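Local coordinates for protein tartronic semialdehyde reductase (Salmonella typhimurium, PDB 1YB4) that catalyses the NAD(P)H-dependent reduction of tartronate semialdehyde (2-hydroxy-3-oxopropanoate) to (R)-glycerate, a reversible reaction, as a member of the 3-hydroxyisobutyrate dehydrogenase-related family, at residues F233-H238 and H279-Q284. Numbering follows the deposited sequence.
Sequences FKIALH and HSAMVQ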
# COMPACT_ATOMS: atom_id res chain seq x y z
N PHE A 233 8.75 16.81 -17.16
CA PHE A 233 7.61 16.94 -16.26
C PHE A 233 8.13 16.69 -14.84
O PHE A 233 8.40 15.54 -14.45
CB PHE A 233 6.51 15.94 -16.61
CG PHE A 233 5.19 16.25 -15.96
CD1 PHE A 233 4.44 17.34 -16.39
CD2 PHE A 233 4.75 15.52 -14.87
CE1 PHE A 233 3.27 17.69 -15.74
CE2 PHE A 233 3.59 15.87 -14.21
CZ PHE A 233 2.85 16.96 -14.64
N LYS A 234 8.29 17.76 -14.06
CA LYS A 234 8.81 17.67 -12.70
C LYS A 234 7.98 16.80 -11.75
O LYS A 234 6.75 16.78 -11.82
CB LYS A 234 8.97 19.06 -12.05
CG LYS A 234 9.87 20.08 -12.77
CD LYS A 234 9.91 21.40 -11.99
CE LYS A 234 10.45 22.58 -12.80
NZ LYS A 234 11.79 22.34 -13.42
N ILE A 235 8.67 16.11 -10.86
CA ILE A 235 8.02 15.27 -9.87
C ILE A 235 7.15 16.18 -9.02
O ILE A 235 6.01 15.85 -8.71
CB ILE A 235 9.06 14.53 -9.02
CG1 ILE A 235 9.69 13.42 -9.87
CG2 ILE A 235 8.43 13.97 -7.74
CD1 ILE A 235 10.73 12.56 -9.16
N ALA A 236 7.67 17.35 -8.66
CA ALA A 236 6.88 18.29 -7.86
C ALA A 236 5.53 18.58 -8.52
O ALA A 236 4.52 18.78 -7.85
CB ALA A 236 7.64 19.59 -7.67
N LEU A 237 5.53 18.60 -9.85
CA LEU A 237 4.31 18.84 -10.61
C LEU A 237 3.36 17.64 -10.55
O LEU A 237 2.16 17.78 -10.27
CB LEU A 237 4.69 19.15 -12.05
CG LEU A 237 4.67 20.65 -12.34
CD1 LEU A 237 5.73 21.01 -13.38
CD2 LEU A 237 3.25 21.04 -12.79
N HIS A 238 3.89 16.46 -10.81
CA HIS A 238 3.07 15.27 -10.76
C HIS A 238 2.57 15.09 -9.32
O HIS A 238 1.56 14.42 -9.08
CB HIS A 238 3.85 14.03 -11.23
CG HIS A 238 3.00 12.99 -11.89
ND1 HIS A 238 3.50 12.03 -12.74
CD2 HIS A 238 1.66 12.77 -11.82
CE1 HIS A 238 2.51 11.27 -13.17
NE2 HIS A 238 1.39 11.70 -12.63
N HIS A 279 9.57 13.00 -13.91
CA HIS A 279 8.91 11.98 -13.11
C HIS A 279 9.37 10.56 -13.41
O HIS A 279 8.95 9.61 -12.74
CB HIS A 279 7.38 12.09 -13.22
CG HIS A 279 6.86 12.15 -14.62
ND1 HIS A 279 5.52 12.31 -14.90
CD2 HIS A 279 7.48 12.01 -15.81
CE1 HIS A 279 5.34 12.27 -16.21
NE2 HIS A 279 6.51 12.09 -16.79
N SER A 280 10.26 10.42 -14.39
CA SER A 280 10.80 9.10 -14.71
C SER A 280 11.82 8.82 -13.60
O SER A 280 12.26 7.69 -13.40
CB SER A 280 11.48 9.11 -16.09
OG SER A 280 12.51 10.08 -16.15
N ALA A 281 12.17 9.88 -12.87
CA ALA A 281 13.11 9.78 -11.76
C ALA A 281 12.51 8.94 -10.63
O ALA A 281 13.18 8.63 -9.63
CB ALA A 281 13.44 11.16 -11.27
N MSE A 282 11.24 8.59 -10.79
CA MSE A 282 10.52 7.77 -9.84
C MSE A 282 11.34 6.54 -9.48
O MSE A 282 11.40 6.14 -8.32
CB MSE A 282 9.19 7.32 -10.47
CG MSE A 282 8.49 6.14 -9.80
SE MSE A 282 7.74 6.61 -8.09
CE MSE A 282 8.94 5.67 -6.97
N VAL A 283 11.97 5.95 -10.49
CA VAL A 283 12.75 4.73 -10.33
C VAL A 283 13.75 4.79 -9.20
O VAL A 283 14.06 3.78 -8.56
CB VAL A 283 13.48 4.36 -11.66
CG1 VAL A 283 14.45 5.46 -12.04
CG2 VAL A 283 14.19 3.02 -11.52
N GLN A 284 14.25 5.99 -8.93
CA GLN A 284 15.22 6.15 -7.86
C GLN A 284 14.66 5.76 -6.50
O GLN A 284 15.40 5.29 -5.63
CB GLN A 284 15.74 7.59 -7.83
CG GLN A 284 16.48 7.99 -9.10
CD GLN A 284 17.22 9.30 -8.95
OE1 GLN A 284 16.61 10.37 -8.82
NE2 GLN A 284 18.55 9.23 -8.96
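H279 is gripped by F233 and H238 through two hydrogen bonds, one at its backbone N and one at its ring. H279 N donates to F233 O (2.8 Å). On the ring, H279 ND1 pairs with H238 ND1 at 3.0 Å, and either nitrogen could be the donor. H238 approaches at the edge of the H279 imidazole, near its plane, and the two rings meet rim to rim. H238 NE2 is hydrogen-bonded to Q176 O, so the H238 imidazole is tied at both nitrogens, which should fix its rotation.

The aromatic contacts centre on the same imidazole. F233 CB sits over one face of the H279 ring, 3.9 Å from its centroid, in a CH-pi contact. The phenyl ring, with CG anti to the backbone N (chi1 -165°), extends past the imidazole at an oblique tilt and brings CD2 to 3.3 Å from H279 ND1. F233, H238 and H279 thus form a compact aromatic cluster.

Apolar packing continues the contact beyond the rings. I235 lays CG1 against H279 CA (3.6 Å) and touches A281 CB with the tip of its chain, CD1, at 3.7 Å.

This buried contact joins the start of helix 235-251, with K234 in the N-cap position, to the 3-10 turn 279-281 leading toward helix 283-290. Helix 167-195, which carries the predicted active-site K172 near F233, packs against F233, H238 and H279, while helix 257-271 covers I235 through F266 and C269.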